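Local atomic coordinates of lysozyme, putative (Bacillus anthracis, PDB entry 2WAG), a protein that probably hydrolyses the beta-1,4 glycosidic linkages of bacterial peptidoglycan as a family 25 lysozyme, with likely retention of anomeric configuration. Residues A72-S77 with P102-E107; K179-Q184 with V205-E210; I28-L33 with T61-T66. All coordinates share one frame; numbering follows the deposited sequence. Where two conformers were deposited one is given.

Interaction 1: A72-S77 with P102-E107; sequences AYHFFS and PVIDVE. With SO4 (sulfate ion), chain G.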
loop_
_atom_site.group_PDB
_atom_site.type_symbol
_atom_site.label_atom_id
_atom_site.label_comp_id
_atom_site.label_asym_id
_atom_site.label_seq_id
_atom_site.Cartn_x
_atom_site.Cartn_y
_atom_site.Cartn_z
ATOM N N ALA A 72 3.813 0.954 21.103
ATOM C CA ALA A 72 4.876 0.662 20.131
ATOM C C ALA A 72 4.645 -0.686 19.491
ATOM O O ALA A 72 4.065 -1.578 20.106
ATOM C CB ALA A 72 6.242 0.678 20.830
ATOM N N TYR A 73 5.115 -0.841 18.255
ATOM C CA TYR A 73 5.052 -2.135 17.601
ATOM C C TYR A 73 6.409 -2.661 17.171
ATOM O O TYR A 73 7.350 -1.895 16.908
ATOM C CB TYR A 73 4.047 -2.165 16.441
ATOM C CG TYR A 73 4.406 -1.535 15.110
ATOM C CD1 TYR A 73 5.098 -2.255 14.132
ATOM C CD2 TYR A 73 3.927 -0.261 14.786
ATOM C CE1 TYR A 73 5.311 -1.697 12.871
ATOM C CE2 TYR A 73 4.115 0.296 13.520
ATOM C CZ TYR A 73 4.822 -0.430 12.576
ATOM O OH TYR A 73 5.048 0.064 11.309
ATOM N N HIS A 74 6.472 -3.989 17.102
ATOM C CA HIS A 74 7.606 -4.721 16.588
ATOM C C HIS A 74 7.224 -5.343 15.259
ATOM O O HIS A 74 6.187 -5.989 15.153
ATOM C CB HIS A 74 7.932 -5.889 17.522
ATOM C CG HIS A 74 9.142 -6.641 17.084
ATOM N ND1 HIS A 74 9.119 -7.849 16.414
ATOM C CD2 HIS A 74 10.439 -6.296 17.197
ATOM C CE1 HIS A 74 10.365 -8.217 16.139
ATOM N NE2 HIS A 74 11.181 -7.298 16.621
ATOM N N PHE A 75 8.067 -5.164 14.241
ATOM C CA PHE A 75 7.820 -5.817 12.969
ATOM C C PHE A 75 8.519 -7.189 12.979
ATOM O O PHE A 75 9.744 -7.271 13.032
ATOM C CB PHE A 75 8.264 -4.933 11.799
ATOM C CG PHE A 75 7.733 -5.395 10.481
ATOM C CD1 PHE A 75 6.691 -4.709 9.842
ATOM C CD2 PHE A 75 8.233 -6.536 9.890
ATOM C CE1 PHE A 75 6.193 -5.173 8.621
ATOM C CE2 PHE A 75 7.745 -7.000 8.686
ATOM C CZ PHE A 75 6.721 -6.314 8.046
ATOM N N PHE A 76 7.729 -8.253 12.968
ATOM C CA PHE A 76 8.236 -9.614 13.115
ATOM C C PHE A 76 9.103 -10.072 11.948
ATOM O O PHE A 76 8.795 -9.781 10.785
ATOM C CB PHE A 76 7.029 -10.543 13.271
ATOM C CG PHE A 76 7.364 -11.974 13.615
ATOM C CD1 PHE A 76 7.835 -12.325 14.874
ATOM C CD2 PHE A 76 7.161 -12.977 12.671
ATOM C CE1 PHE A 76 8.133 -13.686 15.170
ATOM C CE2 PHE A 76 7.412 -14.311 12.972
ATOM C CZ PHE A 76 7.904 -14.658 14.206
ATOM N N SER A 77 10.176 -10.789 12.269
ATOM C CA SER A 77 11.013 -11.452 11.288
ATOM C C SER A 77 10.774 -12.954 11.327
ATOM O O SER A 77 10.688 -13.556 12.402
ATOM C CB SER A 77 12.482 -11.183 11.579
ATOM O OG SER A 77 13.273 -12.008 10.736
ATOM N N PRO A 102 1.866 -3.760 23.975
ATOM C CA PRO A 102 2.764 -3.958 22.837
ATOM C C PRO A 102 2.072 -4.660 21.682
ATOM O O PRO A 102 1.151 -5.463 21.890
ATOM C CB PRO A 102 3.867 -4.863 23.394
ATOM C CG PRO A 102 3.359 -5.419 24.645
ATOM C CD PRO A 102 2.186 -4.634 25.123
ATOM N N VAL A 103 2.516 -4.334 20.478
ATOM C CA VAL A 103 2.032 -4.971 19.271
ATOM C C VAL A 103 3.148 -5.734 18.547
ATOM O O VAL A 103 4.220 -5.235 18.428
ATOM C CB VAL A 103 1.485 -3.928 18.306
ATOM C CG1 VAL A 103 1.127 -4.514 16.956
ATOM C CG2 VAL A 103 0.338 -3.139 18.928
ATOM N N ILE A 104 2.813 -6.947 18.083
ATOM C CA ILE A 104 3.691 -7.644 17.152
ATOM C C ILE A 104 2.981 -7.683 15.800
ATOM O O ILE A 104 1.847 -8.162 15.706
ATOM C CB ILE A 104 4.045 -9.067 17.608
ATOM C CG1 ILE A 104 4.598 -9.078 19.040
ATOM C CG2 ILE A 104 5.061 -9.649 16.639
ATOM C CD1 ILE A 104 4.656 -10.471 19.649
ATOM N N ASP A 105 3.673 -7.175 14.780
ATOM C CA ASP A 105 3.153 -7.034 13.437
ATOM C C ASP A 105 3.666 -8.216 12.599
ATOM O O ASP A 105 4.883 -8.359 12.406
ATOM C CB ASP A 105 3.635 -5.669 12.918
ATOM C CG ASP A 105 3.224 -5.356 11.490
ATOM O OD1 ASP A 105 3.198 -6.275 10.625
ATOM O OD2 ASP A 105 2.995 -4.154 11.246
ATOM N N VAL A 106 2.740 -9.069 12.167
ATOM C CA VAL A 106 3.073 -10.309 11.431
ATOM C C VAL A 106 2.500 -10.193 10.018
ATOM O O VAL A 106 1.265 -10.196 9.825
ATOM C CB VAL A 106 2.494 -11.543 12.133
ATOM C CG1 VAL A 106 2.899 -12.812 11.406
ATOM C CG2 VAL A 106 2.905 -11.595 13.611
ATOM N N GLU A 107 3.384 -10.085 9.025
ATOM C CA GLU A 107 2.915 -9.934 7.639
ATOM C C GLU A 107 4.054 -10.267 6.697
ATOM O O GLU A 107 5.217 -10.336 7.105
ATOM C CB GLU A 107 2.391 -8.517 7.356
ATOM C CG GLU A 107 3.427 -7.429 7.442
ATOM C CD GLU A 107 2.781 -6.071 7.308
ATOM O OE1 GLU A 107 2.400 -5.697 6.167
ATOM O OE2 GLU A 107 2.621 -5.369 8.332
HETATM S S SO4 G . 16.511 -10.764 11.327
HETATM O O1 SO4 G . 15.772 -10.169 10.226
HETATM O O2 SO4 G . 16.778 -10.025 12.555
HETATM O O3 SO4 G . 17.591 -11.676 10.926
HETATM O O4 SO4 G . 15.489 -11.727 11.804
HETATM O O HOH W 1 6.231 -10.618 9.812
HETATM O O HOH W 2 6.048 -9.559 10.002
#
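The carboxylate of Asp105 touches the rings of both Tyr73 and Phe75. CG of Asp105 is anti to the backbone N (chi1 178°), beside the carbonyl carbon, 3.9 Å from CD1 of Phe75. Its OD2 lies 3.7 Å from CE1 of Tyr73, the two side chains running side by side in the same direction. OD1 of Asp105 approaches CE1 of Phe75 to 3.8 Å. Two residues on, Glu107 crosses the Phe75 side chain at about a right angle, its CG 3.5 Å from CZ of that ring. The two carboxylates come together, and OD1 of Asp105 lies 2.5 Å from OE2 of Glu107. Gly2 of the second subunit, from that copy's N-terminal tag, donates to OE2 of Glu107, while Tyr73 OH bonds to Ser3 N of the same tag.

Behind this acidic cluster stands a regular parallel pairing of strands 69-75 and 103-106. Both backbone polar atoms of His74 bond to the neighbouring strand: its N donates to Val103 O (2.9 Å), and its O accepts from Asp105 N almost head-on (2.8 Å, C=O...N angle 173°). Val103 N to Ala72 O and Phe76 N to Asp105 O extend the series at either end. CB of Tyr73 also packs on CB of Val103, 3.6 Å away.

The two strands and helix 82-92 form a beta-alpha-beta unit of a TIM-barrel-clan domain. Acidic side chains near the C-terminal end of such a strand are consistent with an active-site location. Strands 40-47 and 142-145 flank the pair, Tyr144 touching Asp105 and Glu107. On the sheet face of His74 and Ile104, helices 82-92 and 119-137 pack through Phe89, Leu126 and Met129.

Interaction 2: K179-Q184 with V205-E210; sequences KWTFWQ and VFYGNE. With 15P (polyethylene glycol (N=34)), chain M.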
loop_
_atom_site.group_PDB
_atom_site.type_symbol
_atom_site.label_atom_id
_atom_site.label_comp_id
_atom_site.label_asym_id
_atom_site.label_seq_id
_atom_site.Cartn_x
_atom_site.Cartn_y
_atom_site.Cartn_z
ATOM N N LYS A 179 -13.654 -11.942 16.979
ATOM C CA LYS A 179 -13.836 -10.496 17.054
ATOM C C LYS A 179 -12.485 -9.781 17.038
ATOM O O LYS A 179 -11.534 -10.214 17.692
ATOM C CB LYS A 179 -14.612 -10.111 18.322
ATOM C CG LYS A 179 -16.033 -10.657 18.313
ATOM C CD LYS A 179 -16.881 -10.072 19.430
ATOM C CE LYS A 179 -18.139 -10.899 19.644
ATOM N NZ LYS A 179 -17.789 -12.295 20.051
ATOM N N TRP A 180 -12.397 -8.700 16.270
ATOM C CA TRP A 180 -11.187 -7.880 16.224
ATOM C C TRP A 180 -11.235 -6.783 17.280
ATOM O O TRP A 180 -12.323 -6.373 17.747
ATOM C CB TRP A 180 -10.939 -7.293 14.823
ATOM C CG TRP A 180 -12.097 -6.510 14.266
ATOM C CD1 TRP A 180 -13.105 -6.991 13.498
ATOM C CD2 TRP A 180 -12.385 -5.116 14.486
ATOM N NE1 TRP A 180 -13.997 -5.979 13.199
ATOM C CE2 TRP A 180 -13.582 -4.822 13.797
ATOM C CE3 TRP A 180 -11.744 -4.087 15.186
ATOM C CZ2 TRP A 180 -14.148 -3.540 13.792
ATOM C CZ3 TRP A 180 -12.306 -2.812 15.178
ATOM C CH2 TRP A 180 -13.497 -2.551 14.486
ATOM N N THR A 181 -10.055 -6.286 17.649
ATOM C CA THR A 181 -9.929 -5.211 18.633
ATOM C C THR A 181 -9.549 -3.868 17.973
ATOM O O THR A 181 -10.037 -2.822 18.382
ATOM C CB THR A 181 -8.903 -5.589 19.724
ATOM O OG1 THR A 181 -9.298 -6.825 20.336
ATOM C CG2 THR A 181 -8.771 -4.484 20.775
ATOM N N PHE A 182 -8.681 -3.913 16.961
ATOM C CA PHE A 182 -8.385 -2.756 16.120
ATOM C C PHE A 182 -8.532 -3.148 14.664
ATOM O O PHE A 182 -8.338 -4.317 14.288
ATOM C CB PHE A 182 -6.955 -2.234 16.347
ATOM C CG PHE A 182 -6.707 -1.691 17.737
ATOM C CD1 PHE A 182 -6.868 -0.329 18.023
ATOM C CD2 PHE A 182 -6.266 -2.539 18.759
ATOM C CE1 PHE A 182 -6.593 0.173 19.296
ATOM C CE2 PHE A 182 -6.031 -2.055 20.040
ATOM C CZ PHE A 182 -6.183 -0.703 20.317
ATOM N N TRP A 183 -8.853 -2.149 13.843
ATOM C CA TRP A 183 -9.033 -2.339 12.393
ATOM C C TRP A 183 -8.279 -1.227 11.664
ATOM O O TRP A 183 -8.566 -0.050 11.872
ATOM C CB TRP A 183 -10.540 -2.269 12.074
ATOM C CG TRP A 183 -10.921 -2.055 10.634
ATOM C CD1 TRP A 183 -10.223 -2.424 9.516
ATOM C CD2 TRP A 183 -12.132 -1.438 10.170
ATOM N NE1 TRP A 183 -10.909 -2.029 8.377
ATOM C CE2 TRP A 183 -12.090 -1.439 8.758
ATOM C CE3 TRP A 183 -13.262 -0.905 10.818
ATOM C CZ2 TRP A 183 -13.126 -0.911 7.978
ATOM C CZ3 TRP A 183 -14.297 -0.382 10.036
ATOM C CH2 TRP A 183 -14.211 -0.391 8.632
ATOM N N GLN A 184 -7.296 -1.608 10.847
ATOM C CA GLN A 184 -6.601 -0.649 9.972
ATOM C C GLN A 184 -7.405 -0.528 8.694
ATOM O O GLN A 184 -7.526 -1.500 7.919
ATOM C CB GLN A 184 -5.188 -1.130 9.658
ATOM C CG GLN A 184 -4.361 -0.149 8.864
ATOM C CD GLN A 184 -2.978 -0.667 8.754
ATOM O OE1 GLN A 184 -2.694 -1.454 7.875
ATOM N NE2 GLN A 184 -2.133 -0.312 9.700
ATOM N N VAL A 205 -9.230 2.141 13.560
ATOM C CA VAL A 205 -10.183 2.354 14.656
ATOM C C VAL A 205 -10.076 1.240 15.704
ATOM O O VAL A 205 -9.709 0.104 15.396
ATOM C CB VAL A 205 -11.668 2.455 14.192
ATOM C CG1 VAL A 205 -11.873 3.752 13.439
ATOM C CG2 VAL A 205 -12.099 1.233 13.369
ATOM N N PHE A 206 -10.406 1.615 16.939
ATOM C CA PHE A 206 -10.634 0.669 18.036
ATOM C C PHE A 206 -12.068 0.144 17.932
ATOM O O PHE A 206 -12.934 0.825 17.378
ATOM C CB PHE A 206 -10.411 1.469 19.324
ATOM C CG PHE A 206 -10.630 0.710 20.621
ATOM C CD1 PHE A 206 -9.802 -0.332 21.004
ATOM C CD2 PHE A 206 -11.621 1.127 21.507
ATOM C CE1 PHE A 206 -9.971 -0.964 22.239
ATOM C CE2 PHE A 206 -11.800 0.481 22.738
ATOM C CZ PHE A 206 -10.984 -0.552 23.095
ATOM N N TYR A 207 -12.354 -1.050 18.421
ATOM C CA TYR A 207 -13.671 -1.616 18.291
ATOM C C TYR A 207 -14.746 -0.966 19.164
ATOM O O TYR A 207 -15.870 -0.987 18.837
ATOM C CB TYR A 207 -13.606 -3.131 18.698
ATOM C CG TYR A 207 -13.658 -3.357 20.192
ATOM C CD1 TYR A 207 -14.850 -3.590 20.819
ATOM C CD2 TYR A 207 -12.556 -3.238 20.966
ATOM C CE1 TYR A 207 -14.929 -3.686 22.107
ATOM C CE2 TYR A 207 -12.635 -3.402 22.286
ATOM C CZ TYR A 207 -13.847 -3.604 22.864
ATOM O OH TYR A 207 -13.874 -3.712 24.231
ATOM N N GLY A 208 -14.325 -0.407 20.261
ATOM C CA GLY A 208 -15.252 -0.020 21.331
ATOM C C GLY A 208 -15.444 1.472 21.564
ATOM O O GLY A 208 -15.230 2.252 20.709
ATOM N N ASN A 209 -15.907 1.814 22.755
ATOM C CA ASN A 209 -16.266 3.196 23.052
ATOM C C ASN A 209 -15.153 3.897 23.838
ATOM O O ASN A 209 -14.099 3.302 24.135
ATOM C CB ASN A 209 -17.637 3.262 23.753
ATOM C CG ASN A 209 -17.638 2.583 25.096
ATOM O OD1 ASN A 209 -16.622 2.543 25.785
ATOM N ND2 ASN A 209 -18.802 2.085 25.506
ATOM N N GLU A 210 -15.366 5.166 24.173
ATOM C CA GLU A 210 -14.335 5.962 24.806
ATOM C C GLU A 210 -13.926 5.393 26.175
ATOM O O GLU A 210 -12.746 5.354 26.517
ATOM C CB GLU A 210 -14.836 7.408 24.946
ATOM C CG GLU A 210 -14.111 8.195 25.986
ATOM C CD GLU A 210 -13.112 9.150 25.395
ATOM O OE1 GLU A 210 -12.143 8.683 24.762
ATOM O OE2 GLU A 210 -13.301 10.379 25.574
HETATM C C1 15P M . -12.671 -3.270 26.773
HETATM C C2 15P M . -11.615 -3.600 25.719
HETATM O O1 15P M . -11.214 -4.954 26.011
HETATM C C3 15P M . -10.899 -5.725 24.853
#
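Phe182 and Phe206 meet on one face of an antiparallel pair, where they form a non-hydrogen-bonded pair. The Phe182 side chain starts with CB 3.7 Å from Val205 O. CG is anti to the carbonyl carbon (chi1 -65°), and beyond it CD1 lies 3.9 Å from Phe206 CA. CE1 then reaches Phe206 CD1 at 3.7 Å, and CZ at the tip meets that same carbon. Phe206 CD1 thus lies over one face of the Phe182 ring, shifted toward the rim, with the two planes 53° apart. Phe40 and Phe42 add edge-to-face partners to Phe182.

On the other face of the sheet, CE3 of Trp183 touches CG2 of Val205 at 3.5 Å, the two side chains lying alongside one another. CZ3 of Trp180 rests on CA of Tyr207.

Trp183 and Val205 exchange both of their backbone bonds, and Tyr207 N adds a more bent one to Thr181 O (N-H...O angle 138°). This antiparallel pairing of strands 182-186 and 202-206 departs from the all-parallel TIM barrel. Across the two segments the directional bonds come from the backbone alone, while the side chains contribute apolar and aromatic packing.

Interaction 3: I28-L33 with T61-T66; sequences IDWREL and TNANKT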
loop_
_atom_site.group_PDB
_atom_site.type_symbol
_atom_site.label_atom_id
_atom_site.label_comp_id
_atom_site.label_asym_id
_atom_site.label_seq_id
_atom_site.Cartn_x
_atom_site.Cartn_y
_atom_site.Cartn_z
ATOM N N ILE A 28 6.600 13.920 12.029
ATOM C CA ILE A 28 5.200 14.012 12.385
ATOM C C ILE A 28 4.965 15.111 13.402
ATOM O O ILE A 28 5.686 15.222 14.396
ATOM C CB ILE A 28 4.714 12.687 12.958
ATOM C CG1 ILE A 28 4.755 11.606 11.880
ATOM C CG2 ILE A 28 3.319 12.836 13.549
ATOM C CD1 ILE A 28 4.801 10.239 12.455
ATOM N N ASP A 29 3.955 15.934 13.134
ATOM C CA ASP A 29 3.537 16.959 14.065
ATOM C C ASP A 29 2.448 16.315 14.928
ATOM O O ASP A 29 1.276 16.253 14.542
ATOM C CB ASP A 29 2.980 18.165 13.303
ATOM C CG ASP A 29 2.548 19.300 14.224
ATOM O OD1 ASP A 29 2.322 19.073 15.424
ATOM O OD2 ASP A 29 2.446 20.450 13.732
ATOM N N TRP A 30 2.846 15.807 16.087
ATOM C CA TRP A 30 1.927 15.037 16.921
ATOM C C TRP A 30 0.805 15.897 17.476
ATOM O O TRP A 30 -0.332 15.435 17.600
ATOM C CB TRP A 30 2.695 14.320 18.048
ATOM C CG TRP A 30 3.511 13.196 17.478
ATOM C CD1 TRP A 30 4.837 13.201 17.154
ATOM C CD2 TRP A 30 3.006 11.921 17.082
ATOM N NE1 TRP A 30 5.191 11.983 16.601
ATOM C CE2 TRP A 30 4.083 11.180 16.557
ATOM C CE3 TRP A 30 1.740 11.336 17.123
ATOM C CZ2 TRP A 30 3.923 9.877 16.068
ATOM C CZ3 TRP A 30 1.585 10.046 16.639
ATOM C CH2 TRP A 30 2.665 9.331 16.121
ATOM N N ARG A 31 1.099 17.157 17.773
ATOM C CA ARG A 31 0.046 18.046 18.253
ATOM C C ARG A 31 -1.030 18.257 17.182
ATOM O O ARG A 31 -2.216 18.376 17.491
ATOM C CB ARG A 31 0.623 19.380 18.744
ATOM C CG ARG A 31 1.941 19.803 18.097
ATOM C CD ARG A 31 3.191 19.189 18.777
ATOM N NE ARG A 31 3.841 18.157 17.970
ATOM C CZ ARG A 31 5.049 17.632 18.215
ATOM N NH1 ARG A 31 5.742 17.991 19.291
ATOM N NH2 ARG A 31 5.529 16.692 17.417
ATOM N N GLU A 32 -0.621 18.296 15.919
ATOM C CA GLU A 32 -1.572 18.447 14.836
ATOM C C GLU A 32 -2.445 17.211 14.650
ATOM O O GLU A 32 -3.651 17.318 14.372
ATOM C CB GLU A 32 -0.865 18.817 13.537
ATOM C CG GLU A 32 -1.810 19.423 12.513
ATOM C CD GLU A 32 -2.380 20.795 12.915
ATOM O OE1 GLU A 32 -1.899 21.428 13.870
ATOM O OE2 GLU A 32 -3.341 21.243 12.261
ATOM N N LEU A 33 -1.862 16.021 14.825
ATOM C CA LEU A 33 -2.690 14.802 14.800
ATOM C C LEU A 33 -3.688 14.785 15.945
ATOM O O LEU A 33 -4.854 14.386 15.778
ATOM C CB LEU A 33 -1.845 13.517 14.810
ATOM C CG LEU A 33 -1.033 13.239 13.544
ATOM C CD1 LEU A 33 -0.142 11.999 13.738
ATOM C CD2 LEU A 33 -1.941 13.065 12.331
ATOM N N THR A 61 8.806 10.065 22.243
ATOM C CA THR A 61 8.865 11.225 23.123
ATOM C C THR A 61 7.772 12.226 22.741
ATOM O O THR A 61 7.022 12.708 23.592
ATOM C CB THR A 61 10.228 11.899 23.016
ATOM O OG1 THR A 61 11.233 10.981 23.471
ATOM C CG2 THR A 61 10.256 13.172 23.859
ATOM N N ASN A 62 7.660 12.540 21.459
ATOM C CA ASN A 62 6.744 13.615 21.071
ATOM C C ASN A 62 5.291 13.192 21.210
ATOM O O ASN A 62 4.444 13.978 21.662
ATOM C CB ASN A 62 7.025 14.099 19.652
ATOM C CG ASN A 62 8.362 14.823 19.540
ATOM O OD1 ASN A 62 8.921 15.244 20.555
ATOM N ND2 ASN A 62 8.874 14.977 18.319
ATOM N N ALA A 63 4.978 11.948 20.845
ATOM C CA ALA A 63 3.589 11.522 20.944
ATOM C C ALA A 63 3.149 11.478 22.402
ATOM O O ALA A 63 2.027 11.816 22.739
ATOM C CB ALA A 63 3.392 10.165 20.272
ATOM N N ASN A 64 4.057 11.083 23.286
ATOM C CA ASN A 64 3.722 10.978 24.704
ATOM C C ASN A 64 3.530 12.328 25.385
ATOM O O ASN A 64 2.972 12.373 26.481
ATOM C CB ASN A 64 4.740 10.105 25.465
ATOM C CG ASN A 64 4.460 8.625 25.291
ATOM O OD1 ASN A 64 5.183 7.910 24.574
ATOM N ND2 ASN A 64 3.411 8.165 25.901
ATOM N N LYS A 65 3.972 13.408 24.742
ATOM C CA LYS A 65 3.705 14.763 25.275
ATOM C C LYS A 65 2.254 15.184 25.065
ATOM O O LYS A 65 1.776 16.128 25.706
ATOM C CB LYS A 65 4.639 15.805 24.657
ATOM C CG LYS A 65 6.077 15.689 25.127
ATOM C CD LYS A 65 6.997 16.658 24.405
ATOM C CE LYS A 65 8.444 16.430 24.838
ATOM N NZ LYS A 65 9.371 17.515 24.416
ATOM N N THR A 66 1.566 14.520 24.140
ATOM C CA THR A 66 0.159 14.816 23.877
ATOM C C THR A 66 -0.728 14.036 24.846
ATOM O O THR A 66 -0.224 13.287 25.702
ATOM C CB THR A 66 -0.247 14.449 22.417
ATOM O OG1 THR A 66 -0.383 13.029 22.287
ATOM C CG2 THR A 66 0.758 14.995 21.377
HETATM O O HOH W 3 7.714 13.870 15.818
#
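Trp30 lays its indole against Ala63, whose CB sits over the six-membered ring as a CH-pi contact, 3.7 Å from the centroid and 15° off the ring normal. The tryptophan CG is anti to its carbonyl carbon (chi1 -71°), and chi2 near a right angle (98°) turns the broad side of the ring to the alanine. At the five-membered ring, CD1 of Trp30 meets CB of Asn62 at 3.4 Å, these two side chains crossing nearly perpendicularly. Indole NE1 donates to Asn59, one turn earlier on the same helix as Asn62.

The contact joins helices 30-34 and 56-64, which pack on the outside of the barrel: Trp30 continues inward onto Val19, Val21 and Ala41 of strands 17-21 and 40-47, and Ala63 onto Ile43 and Val70. Helix 30-34 is N-capped by Asp29, whose OD1 takes Glu32 N at 3.1 Å from well above the carboxylate plane.

Thr66 closes the other end of the contact. Thr66 OG1 donates to Ala63 O at 2.7 Å, an oxygen that also accepts from Thr66 N; its methyl CG2 reaches CB of Trp30 at 3.9 Å. A water bridges the segments, donating to Ile28 O (2.8 Å) and accepting from ND2 of Asn62 (3.0 Å).

Read from the N terminus, the three contacts follow in series, none enclosing or crossing another. Interaction 3 comes first, closing a loop that contains strand 40-47 and tying two outer helices together. Helix 56-64 then leads directly into strand 69-75, where interaction 1 opens; it closes over helix 82-92, setting adjacent parallel strands side by side. Strands 142-145 and 162-166 carry the sheet on to interaction 2, whose loop contains no helix and brings strand 202-206 back antiparallel. That strand also pairs with strand 17-21, so the sheet curls round to its beginning. Interactions 1 and 2 share this sheet with centres about 18 Å apart, whereas interaction 3 lies outside it.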